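PDB 1FI2: oxalate oxidase 1 from Hordeum vulgare, which oxidises oxalate with molecular oxygen to carbon dioxide and hydrogen peroxide in the plant apoplast, and also shows superoxide dismutase activity, as a manganese-containing homohexamer. Local coordinates for residues His88-Ala93 with Pro158-Val163; Gly107-Leu112 with Gly134-Gln139; Val72-Val77 with Val150-Ser155; Thr94-Val99 with Thr128-Arg133. One frame throughout, in Å; residues are numbered along the deposited sequence.

Contact 1. Residues His88-Ala93 with Pro158-Val163; sequences HIHPRA and PGIVFV. With MN (manganese (II) ion), chain B.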
# COMPACT_ATOMS: atom_id res chain seq x y z
N HIS A 88 -1.24 24.21 -10.65
CA HIS A 88 -1.23 22.86 -11.20
C HIS A 88 -1.44 21.80 -10.13
O HIS A 88 -1.53 22.11 -8.94
CB HIS A 88 0.07 22.60 -11.96
CG HIS A 88 1.29 22.62 -11.09
ND1 HIS A 88 1.89 23.80 -10.70
CD2 HIS A 88 2.01 21.62 -10.54
CE1 HIS A 88 2.94 23.52 -9.94
NE2 HIS A 88 3.03 22.21 -9.83
N ILE A 89 -1.59 20.54 -10.52
CA ILE A 89 -1.83 19.41 -9.64
C ILE A 89 -1.01 18.19 -10.08
O ILE A 89 -0.86 17.93 -11.27
CB ILE A 89 -3.32 19.01 -9.64
CG1 ILE A 89 -4.15 20.00 -8.82
CG2 ILE A 89 -3.57 17.60 -9.09
CD1 ILE A 89 -5.52 20.32 -9.36
N HIS A 90 -0.50 17.44 -9.11
CA HIS A 90 0.13 16.15 -9.35
C HIS A 90 -0.85 15.07 -8.88
O HIS A 90 -1.09 14.93 -7.68
CB HIS A 90 1.46 16.00 -8.59
CG HIS A 90 2.38 17.13 -8.94
ND1 HIS A 90 2.97 17.24 -10.18
CD2 HIS A 90 2.78 18.22 -8.25
CE1 HIS A 90 3.68 18.34 -10.24
NE2 HIS A 90 3.58 18.96 -9.08
N PRO A 91 -1.42 14.32 -9.81
CA PRO A 91 -2.41 13.32 -9.50
C PRO A 91 -1.93 12.16 -8.66
O PRO A 91 -2.79 11.50 -8.06
CB PRO A 91 -2.89 12.80 -10.86
CG PRO A 91 -1.88 13.25 -11.86
CD PRO A 91 -1.20 14.46 -11.27
N ARG A 92 -0.65 11.82 -8.70
CA ARG A 92 -0.19 10.61 -8.01
C ARG A 92 0.96 10.83 -7.04
O ARG A 92 1.68 9.86 -6.74
CB ARG A 92 0.19 9.57 -9.08
CG ARG A 92 -1.00 8.98 -9.83
CD ARG A 92 -0.58 8.06 -10.96
NE ARG A 92 0.28 8.69 -11.94
CZ ARG A 92 -0.04 9.39 -13.01
NH1 ARG A 92 -1.30 9.62 -13.35
NH2 ARG A 92 0.94 9.87 -13.76
N ALA A 93 1.09 12.02 -6.45
CA ALA A 93 2.17 12.21 -5.49
C ALA A 93 2.15 13.51 -4.69
O ALA A 93 1.66 14.54 -5.12
CB ALA A 93 3.51 12.20 -6.25
N PRO A 158 4.78 11.31 -11.11
CA PRO A 158 3.74 12.06 -10.44
C PRO A 158 2.61 12.53 -11.33
O PRO A 158 1.45 12.58 -10.89
CB PRO A 158 4.47 13.25 -9.81
CG PRO A 158 5.82 13.30 -10.42
CD PRO A 158 6.11 11.93 -10.95
N GLY A 159 2.95 12.91 -12.56
CA GLY A 159 1.99 13.44 -13.52
C GLY A 159 1.81 14.94 -13.26
O GLY A 159 2.10 15.39 -12.16
N ILE A 160 1.41 15.69 -14.29
CA ILE A 160 1.13 17.10 -14.03
C ILE A 160 -0.11 17.54 -14.80
O ILE A 160 -0.26 17.33 -15.99
CB ILE A 160 2.32 18.03 -14.29
CG1 ILE A 160 1.93 19.48 -13.96
CG2 ILE A 160 2.80 17.93 -15.72
CD1 ILE A 160 3.11 20.40 -13.74
N VAL A 161 -1.05 18.10 -14.04
CA VAL A 161 -2.29 18.65 -14.57
C VAL A 161 -2.18 20.18 -14.49
O VAL A 161 -2.28 20.74 -13.40
CB VAL A 161 -3.52 18.18 -13.79
CG1 VAL A 161 -4.79 18.89 -14.25
CG2 VAL A 161 -3.68 16.67 -13.90
N PHE A 162 -1.76 20.80 -15.59
CA PHE A 162 -1.67 22.27 -15.62
C PHE A 162 -3.09 22.81 -15.73
O PHE A 162 -3.76 22.51 -16.72
CB PHE A 162 -0.81 22.74 -16.78
CG PHE A 162 0.67 22.69 -16.57
CD1 PHE A 162 1.46 21.82 -17.31
CD2 PHE A 162 1.29 23.52 -15.65
CE1 PHE A 162 2.83 21.78 -17.13
CE2 PHE A 162 2.66 23.47 -15.46
CZ PHE A 162 3.43 22.60 -16.21
N VAL A 163 -3.55 23.57 -14.74
CA VAL A 163 -4.94 24.02 -14.76
C VAL A 163 -5.34 24.89 -15.93
O VAL A 163 -6.31 24.56 -16.63
CB VAL A 163 -5.34 24.60 -13.39
CG1 VAL A 163 -6.78 25.11 -13.45
CG2 VAL A 163 -5.20 23.55 -12.31
MN MN B . 4.22 21.03 -8.30
O HOH W 1 5.89 20.65 -10.04
O HOH W 2 5.37 22.81 -7.60

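Contact 2. Residues Gly107-Leu112 with Gly134-Gln139; sequences GILGSL and GLMHFQ. With MN (manganese (II) ion), chain B.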
# COMPACT_ATOMS: atom_id res chain seq x y z
N GLY A 107 2.24 28.96 -3.26
CA GLY A 107 0.88 28.89 -2.70
C GLY A 107 0.33 27.48 -2.83
O GLY A 107 0.50 26.80 -3.84
N ILE A 108 -0.31 27.01 -1.76
CA ILE A 108 -0.92 25.69 -1.68
C ILE A 108 -2.39 25.87 -1.32
O ILE A 108 -2.70 26.61 -0.37
CB ILE A 108 -0.25 24.78 -0.63
CG1 ILE A 108 1.25 24.62 -0.88
CG2 ILE A 108 -0.91 23.40 -0.61
CD1 ILE A 108 2.08 25.58 -0.05
N LEU A 109 -3.29 25.23 -2.05
CA LEU A 109 -4.72 25.36 -1.80
C LEU A 109 -5.38 24.11 -1.24
O LEU A 109 -5.29 23.01 -1.79
CB LEU A 109 -5.38 25.77 -3.13
CG LEU A 109 -4.94 27.15 -3.64
CD1 LEU A 109 -4.56 27.09 -5.11
CD2 LEU A 109 -6.03 28.18 -3.40
N GLY A 110 -6.09 24.27 -0.12
CA GLY A 110 -6.82 23.16 0.48
C GLY A 110 -8.03 22.80 -0.38
O GLY A 110 -8.47 23.60 -1.20
N SER A 111 -8.55 21.59 -0.20
CA SER A 111 -9.73 21.13 -0.93
C SER A 111 -10.99 21.77 -0.35
O SER A 111 -10.90 22.59 0.57
CB SER A 111 -9.85 19.60 -0.85
OG SER A 111 -10.21 19.22 0.47
N LEU A 112 -12.17 21.39 -0.84
CA LEU A 112 -13.42 21.94 -0.36
C LEU A 112 -13.68 21.75 1.13
O LEU A 112 -14.12 22.69 1.79
CB LEU A 112 -14.62 21.38 -1.14
CG LEU A 112 -15.98 21.99 -0.79
CD1 LEU A 112 -16.14 23.36 -1.43
CD2 LEU A 112 -17.11 21.06 -1.19
N GLY A 134 -2.23 15.66 -4.75
CA GLY A 134 -3.38 16.08 -5.49
C GLY A 134 -3.99 17.45 -5.28
O GLY A 134 -5.05 17.75 -5.85
N LEU A 135 -3.36 18.32 -4.50
CA LEU A 135 -3.90 19.65 -4.25
C LEU A 135 -3.36 20.66 -5.26
O LEU A 135 -2.23 20.53 -5.72
CB LEU A 135 -3.58 20.10 -2.83
CG LEU A 135 -4.14 19.24 -1.69
CD1 LEU A 135 -3.77 19.82 -0.33
CD2 LEU A 135 -5.66 19.11 -1.80
N MET A 136 -4.17 21.67 -5.57
CA MET A 136 -3.74 22.73 -6.49
C MET A 136 -2.68 23.60 -5.83
O MET A 136 -2.76 23.90 -4.63
CB MET A 136 -4.95 23.55 -6.95
CG MET A 136 -4.66 24.42 -8.16
SD MET A 136 -6.03 25.50 -8.64
CE MET A 136 -7.33 24.30 -8.91
N HIS A 137 -1.66 24.00 -6.60
CA HIS A 137 -0.58 24.83 -6.06
C HIS A 137 0.12 25.59 -7.18
O HIS A 137 -0.06 25.27 -8.36
CB HIS A 137 0.41 23.98 -5.26
CG HIS A 137 1.06 22.88 -6.04
ND1 HIS A 137 0.35 21.79 -6.49
CD2 HIS A 137 2.34 22.67 -6.43
CE1 HIS A 137 1.16 20.97 -7.13
NE2 HIS A 137 2.38 21.47 -7.12
N PHE A 138 0.91 26.59 -6.83
CA PHE A 138 1.63 27.39 -7.82
C PHE A 138 2.85 28.06 -7.20
O PHE A 138 3.00 28.09 -5.98
CB PHE A 138 0.71 28.50 -8.35
CG PHE A 138 0.27 29.50 -7.30
CD1 PHE A 138 1.04 30.61 -6.99
CD2 PHE A 138 -0.93 29.33 -6.63
CE1 PHE A 138 0.63 31.51 -6.04
CE2 PHE A 138 -1.35 30.23 -5.67
CZ PHE A 138 -0.56 31.33 -5.37
N GLN A 139 3.72 28.61 -8.05
CA GLN A 139 4.89 29.36 -7.62
C GLN A 139 4.98 30.61 -8.51
O GLN A 139 4.67 30.55 -9.69
CB GLN A 139 6.21 28.61 -7.67
CG GLN A 139 6.39 27.49 -6.65
CD GLN A 139 5.90 26.16 -7.19
OE1 GLN A 139 5.98 25.91 -8.40
NE2 GLN A 139 5.37 25.31 -6.32
MN MN B . 4.22 21.03 -8.30
O HOH W 3 -6.57 22.25 -4.17
O HOH W 2 5.37 22.81 -7.60
O HOH W 1 5.89 20.65 -10.04

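Contact 3. Residues Val72-Val77 with Val150-Ser155; sequences VSMNRV and VVSFNS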
# COMPACT_ATOMS: atom_id res chain seq x y z
N VAL A 72 10.31 7.22 -6.26
CA VAL A 72 10.75 8.60 -6.15
C VAL A 72 11.15 9.17 -7.52
O VAL A 72 11.35 8.45 -8.49
CB VAL A 72 11.97 8.80 -5.23
CG1 VAL A 72 11.67 8.63 -3.75
CG2 VAL A 72 13.09 7.85 -5.64
N SER A 73 11.17 10.50 -7.58
CA SER A 73 11.62 11.22 -8.76
C SER A 73 11.81 12.70 -8.40
O SER A 73 11.48 13.10 -7.28
CB SER A 73 10.65 11.07 -9.93
OG SER A 73 9.45 11.79 -9.71
N MET A 74 12.41 13.48 -9.29
CA MET A 74 12.66 14.89 -9.03
C MET A 74 12.37 15.75 -10.26
O MET A 74 12.08 15.26 -11.35
CB MET A 74 14.13 15.15 -8.69
CG MET A 74 14.66 14.60 -7.39
SD MET A 74 16.46 14.70 -7.30
CE MET A 74 16.69 16.32 -6.61
N ASN A 75 12.50 17.06 -10.07
CA ASN A 75 12.52 17.98 -11.20
C ASN A 75 13.11 19.32 -10.74
O ASN A 75 13.18 19.58 -9.54
CB ASN A 75 11.19 18.14 -11.87
CG ASN A 75 10.09 18.97 -11.29
OD1 ASN A 75 8.90 18.67 -11.56
ND2 ASN A 75 10.37 20.00 -10.51
N ARG A 76 13.54 20.11 -11.71
CA ARG A 76 14.06 21.45 -11.45
C ARG A 76 13.18 22.46 -12.16
O ARG A 76 12.62 22.15 -13.22
CB ARG A 76 15.50 21.55 -11.94
CG ARG A 76 16.05 22.96 -12.02
CD ARG A 76 17.49 22.98 -12.52
NE ARG A 76 17.97 24.35 -12.62
CZ ARG A 76 19.19 24.79 -12.38
NH1 ARG A 76 20.15 23.96 -11.99
NH2 ARG A 76 19.46 26.09 -12.51
N VAL A 77 12.87 23.59 -11.52
CA VAL A 77 12.09 24.63 -12.18
C VAL A 77 12.84 25.96 -12.08
O VAL A 77 13.25 26.37 -10.99
CB VAL A 77 10.67 24.81 -11.63
CG1 VAL A 77 9.87 25.77 -12.51
CG2 VAL A 77 9.90 23.50 -11.52
N VAL A 150 14.52 22.99 -6.70
CA VAL A 150 14.62 21.56 -7.01
C VAL A 150 13.65 20.84 -6.07
O VAL A 150 13.70 21.09 -4.86
CB VAL A 150 16.04 21.01 -6.84
CG1 VAL A 150 16.05 19.50 -7.07
CG2 VAL A 150 17.03 21.68 -7.78
N VAL A 151 12.75 20.03 -6.62
CA VAL A 151 11.76 19.32 -5.81
C VAL A 151 11.86 17.81 -6.00
O VAL A 151 12.35 17.32 -7.02
CB VAL A 151 10.32 19.78 -6.11
CG1 VAL A 151 10.16 21.30 -6.10
CG2 VAL A 151 9.83 19.23 -7.44
N SER A 152 11.32 17.08 -5.03
CA SER A 152 11.26 15.63 -5.09
C SER A 152 9.79 15.21 -4.94
O SER A 152 8.98 15.98 -4.42
CB SER A 152 12.08 14.96 -3.99
OG SER A 152 13.46 15.27 -4.11
N PHE A 153 9.48 14.03 -5.44
CA PHE A 153 8.13 13.50 -5.38
C PHE A 153 8.17 12.07 -4.83
O PHE A 153 9.16 11.36 -5.00
CB PHE A 153 7.45 13.42 -6.75
CG PHE A 153 7.33 14.73 -7.48
CD1 PHE A 153 8.34 15.15 -8.33
CD2 PHE A 153 6.22 15.53 -7.31
CE1 PHE A 153 8.24 16.36 -9.00
CE2 PHE A 153 6.11 16.74 -7.97
CZ PHE A 153 7.12 17.15 -8.82
N ASN A 154 7.01 11.63 -4.36
CA ASN A 154 6.92 10.26 -3.84
C ASN A 154 6.27 9.33 -4.85
O ASN A 154 5.52 8.42 -4.52
CB ASN A 154 6.25 10.24 -2.49
CG ASN A 154 4.79 10.54 -2.32
OD1 ASN A 154 4.22 11.34 -3.03
ND2 ASN A 154 4.22 9.86 -1.32
N SER A 155 6.66 9.51 -6.10
CA SER A 155 6.26 8.71 -7.22
C SER A 155 7.33 8.83 -8.31
O SER A 155 7.98 9.86 -8.45
CB SER A 155 4.91 9.15 -7.81
OG SER A 155 4.62 8.34 -8.95

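Contact 4. Residues Thr94-Val99 with Thr128-Arg133; sequences TEIGMV and TFVIPR. With MN (manganese (II) ion), chain B.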
# COMPACT_ATOMS: atom_id res chain seq x y z
N THR A 94 2.84 13.43 -3.55
CA THR A 94 3.17 14.57 -2.71
C THR A 94 4.49 15.15 -3.23
O THR A 94 5.36 14.39 -3.67
CB THR A 94 3.36 14.15 -1.24
OG1 THR A 94 2.13 13.67 -0.68
CG2 THR A 94 3.85 15.31 -0.38
N GLU A 95 4.64 16.46 -3.17
CA GLU A 95 5.87 17.12 -3.60
C GLU A 95 6.54 17.79 -2.41
O GLU A 95 5.88 18.36 -1.54
CB GLU A 95 5.56 18.15 -4.69
CG GLU A 95 6.69 19.08 -5.10
CD GLU A 95 6.23 20.19 -6.03
OE1 GLU A 95 5.08 20.14 -6.50
OE2 GLU A 95 6.99 21.14 -6.29
N ILE A 96 7.87 17.70 -2.38
CA ILE A 96 8.66 18.32 -1.31
C ILE A 96 9.82 19.04 -1.97
O ILE A 96 10.58 18.44 -2.73
CB ILE A 96 9.05 17.28 -0.25
CG1 ILE A 96 9.69 17.95 0.97
CG2 ILE A 96 9.96 16.19 -0.80
CD1 ILE A 96 9.77 17.04 2.18
N GLY A 97 9.92 20.37 -1.78
CA GLY A 97 10.95 21.10 -2.51
C GLY A 97 11.76 22.10 -1.71
O GLY A 97 11.45 22.43 -0.57
N MET A 98 12.84 22.56 -2.34
CA MET A 98 13.73 23.54 -1.73
C MET A 98 14.03 24.64 -2.75
O MET A 98 14.34 24.33 -3.90
CB MET A 98 15.04 22.93 -1.22
CG MET A 98 15.92 23.98 -0.56
SD MET A 98 17.53 23.36 -0.03
CE MET A 98 17.11 22.63 1.54
N VAL A 99 13.95 25.90 -2.32
CA VAL A 99 14.33 27.00 -3.22
C VAL A 99 15.85 27.12 -3.17
O VAL A 99 16.43 27.16 -2.09
CB VAL A 99 13.65 28.31 -2.82
CG1 VAL A 99 14.23 29.52 -3.54
CG2 VAL A 99 12.15 28.21 -3.11
N THR A 128 12.24 25.40 2.57
CA THR A 128 11.49 24.31 1.95
C THR A 128 9.97 24.43 2.07
O THR A 128 9.44 25.17 2.89
CB THR A 128 11.91 22.96 2.57
OG1 THR A 128 11.76 23.06 4.00
CG2 THR A 128 13.36 22.61 2.25
N PHE A 129 9.28 23.64 1.24
CA PHE A 129 7.83 23.60 1.21
C PHE A 129 7.33 22.19 0.90
O PHE A 129 8.06 21.37 0.34
CB PHE A 129 7.28 24.57 0.15
CG PHE A 129 7.73 24.33 -1.26
CD1 PHE A 129 7.07 23.44 -2.09
CD2 PHE A 129 8.81 25.03 -1.78
CE1 PHE A 129 7.49 23.24 -3.39
CE2 PHE A 129 9.24 24.84 -3.08
CZ PHE A 129 8.57 23.93 -3.88
N VAL A 130 6.07 21.93 1.25
CA VAL A 130 5.50 20.61 0.97
C VAL A 130 4.09 20.76 0.41
O VAL A 130 3.29 21.57 0.88
CB VAL A 130 5.59 19.69 2.20
CG1 VAL A 130 4.68 20.15 3.33
CG2 VAL A 130 5.28 18.24 1.82
N ILE A 131 3.81 20.01 -0.65
CA ILE A 131 2.51 20.06 -1.31
C ILE A 131 1.82 18.70 -1.22
O ILE A 131 2.22 17.77 -1.91
CB ILE A 131 2.63 20.33 -2.83
CG1 ILE A 131 3.65 21.40 -3.20
CG2 ILE A 131 1.26 20.62 -3.41
CD1 ILE A 131 3.27 22.83 -2.89
N PRO A 132 0.77 18.58 -0.42
CA PRO A 132 0.04 17.34 -0.29
C PRO A 132 -0.49 16.84 -1.62
O PRO A 132 -0.90 17.56 -2.51
CB PRO A 132 -1.08 17.63 0.69
CG PRO A 132 -0.69 18.89 1.39
CD PRO A 132 0.21 19.65 0.45
N ARG A 133 -0.42 15.53 -1.76
CA ARG A 133 -0.91 14.77 -2.91
C ARG A 133 -2.22 15.28 -3.47
O ARG A 133 -3.23 15.43 -2.78
CB ARG A 133 -0.91 13.33 -2.41
CG ARG A 133 -2.16 12.54 -2.24
CD ARG A 133 -1.99 11.11 -1.78
NE ARG A 133 -0.85 10.36 -2.22
CZ ARG A 133 -0.38 9.70 -3.24
NH1 ARG A 133 -0.98 9.52 -4.41
NH2 ARG A 133 0.82 9.12 -3.14
MN MN B . 4.22 21.03 -8.30
O HOH W 2 5.37 22.81 -7.60
O HOH W 1 5.89 20.65 -10.04

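Contact 1. Residues His88-Ala93 with Pro158-Val163
The manganese site of the germin cupin barrel takes two of its four protein ligands from His88-Ala93, and across this contact Pro158-Val163 runs antiparallel beside them and bonds to His90. His88 and His90 each bind the metal through NE2, both at 2.3 Å; His137 and Glu95 supply the other protein ligands, and two waters complete the shell. The second nitrogen of the His90 ring is used across the contact: ND1 donates to Gly159 O at 2.8 Å, a nearly straight bond (162° at the hydrogen) that lies in both the imidazole plane and the carbonyl plane. The carbonyl and the metal together fix the rotation of the ring, and the carbonyl, by polarising it, may make NE2 a stronger donor to the metal. His88 ND1 is hydrogen-bonded to Pro86 O, and Ile160 CD1 reaches the His88 ring obliquely, 3.6 Å from His88 CD2. The same methyl sits over one face of Phe162, towards the rim. On the other side of the sheet Ile89 faces Val161, their backbones joined by a pair of hydrogen bonds, of which Val161 N to Ile89 O is the shorter at 2.8 Å. The turn from His90 to Ala93 is tied down by Arg92 N donating to Pro158 O. Strand 161-162 forms one border of its sheet within the chain, pairing with strand 84-89, whose other neighbour is strand 137-141; helix 163-169 follows directly, and Ile89 and Val163 pack against their counterparts in a second subunit.

Contact 2. Residues Gly107-Leu112 with Gly134-Gln139
His137 faces Ile108 across a non-hydrogen-bonded antiparallel pair, and its side chain runs from strand 137-141 to the manganese. CB starts against strand 103-109, 3.2 Å from Gly107 O and also touching Ile108 CA. CG lies between the backbone N and the carbonyl carbon (chi1 59°), and from there the ring leads away from Gly107-Leu112. ND1 turns back to its own segment and donates to Leu135 O at 3.0 Å, with the oxygen somewhat out of the ring plane. CD2 and CE1 flank NE2, which binds the manganese at 2.2 Å. The opposite face of the sheet carries Phe138, whose ring is laid over Gly107: the glycine CA stands 4.1 Å from the ring centroid in a CH-pi contact, offset toward the rim. Gly107 and Phe138 also exchange two backbone hydrogen bonds. Further along, Leu109 lies beside Met136, with Leu109 CD1 4.0 Å from Met136 CB, and Leu109 N donates to Met136 O. Beyond this bond the strands part, and a water bridges them, donating to Leu109 O and accepting from Met136 N. Gln139 NE2 donates to a metal-bound water at 2.8 Å, while its OE1 accepts from Asn85 ND2. With ND1 committed to a carbonyl, NE2 is left to serve the metal, and the Leu135 carbonyl probably strengthens it as an electron donor.

Contact 3. Residues Val72-Val77 with Val150-Ser155
Asn75 and Val151 form a hydrogen-bonded antiparallel pair whose side chains lie side by side, pointing the same way into the barrel. A chi1 of 77° sets Asn75 CG beside Val151 CG2 and Phe153 CE1. There the two branches of the amide part company: ND2 comes within 3.2 Å of Val151 CG2, whereas OD1 is directed at the ring edge of Phe153, 3.5 Å from CE1, with amide and ring planes steeply inclined at 71°. The partly positive ring edge probably suits the amide oxygen. The Phe153 ring also meets His90 edge-to-face beside the metal. Ser73, next on this face, sends OG to Ser155 O in a 2.7 Å hydrogen bond lying in the carbonyl plane. Its backbone is held less evenly: Phe153 N donates to Ser73 O at 2.9 Å, but the return bond from Ser73 N to Phe153 O is weak. The other face carries Met74, bent at its last torsion so that CE comes to Val150 CG1, at a 3.3 Å separation too short to be taken literally. Met74 and Val150 pack there against Ile96 and Met98 of a neighbouring subunit, respectively. In this hexameric cupin one face thus serves the subunit interface and the other the barrel interior; Asn75 on the inner face binds oxalate, which makes this sheet part of the active-site wall.

Contact 4. Residues Thr94-Val99 with Thr128-Arg133
Glu95 and Ile131 pair through two backbone hydrogen bonds, as do Gly97 and Phe129, in a regular antiparallel ladder whose strand axes approach to 4.8 Å, their directions 165° apart. On the inner face Glu95 reaches for the manganese: CG is anti to the backbone N (chi1 171°), the chain stays extended beyond it, and OE1 binds the metal at 2.2 Å. The side chain runs beside that of Ile131, whose CG1 lies 3.8 Å from Glu95 OE1. Glu95 OE2 accepts a hydrogen bond from a metal-bound water at 2.7 Å and rests in the plane of the Phe129 ring, 3.6 Å from CE1 at the edge. The carboxylate is thereby gripped at both oxygens, and the partly positive ring edge probably suits its charge. Phe129 in turn folds over Gly97, whose CA stands 4.1 Å from the ring centroid in a CH-pi contact. The opposite face turns to a neighbouring subunit. Thr128 CG2 meets Met98 CE at 3.8 Å, and Thr94 CG2 touches Val130 CG2. Thr94 OG1 accepts only a weak bond from Arg133 N and has Leu70 O of that subunit as its stronger partner. Thr128 and Phe129 continue the sheet into the same subunit through an antiparallel ladder. A carboxylate ligand rising from the inner face of a barrel strand to join three histidines is the hallmark of the cupin metal site.

Overall arrangement
From the N terminus, Val72-Val77 comes first and meets Val150-Ser155 in contact 3, closing a loop that encloses contacts 2 and 4. His88-Ala93 follows and closes with Pro158-Val163 in contact 1, the last to be completed; contacts 1 and 3 cross, while contacts 2 and 4 nest within contact 1. Contact 4 then opens at Thr94 and closes at Thr128-Arg133, contact 2 opens at Gly107 and closes just after it, at Gly134-Gln139, and these two cross. Contacts 3 and 4 share the sheet holding strands 147-153 and 95-101, whereas contacts 1 and 2 share the facing sheet through strands 84-89 and 137-141. The manganese, touched by contacts 1, 2 and 4, joins the two sheets inside the barrel.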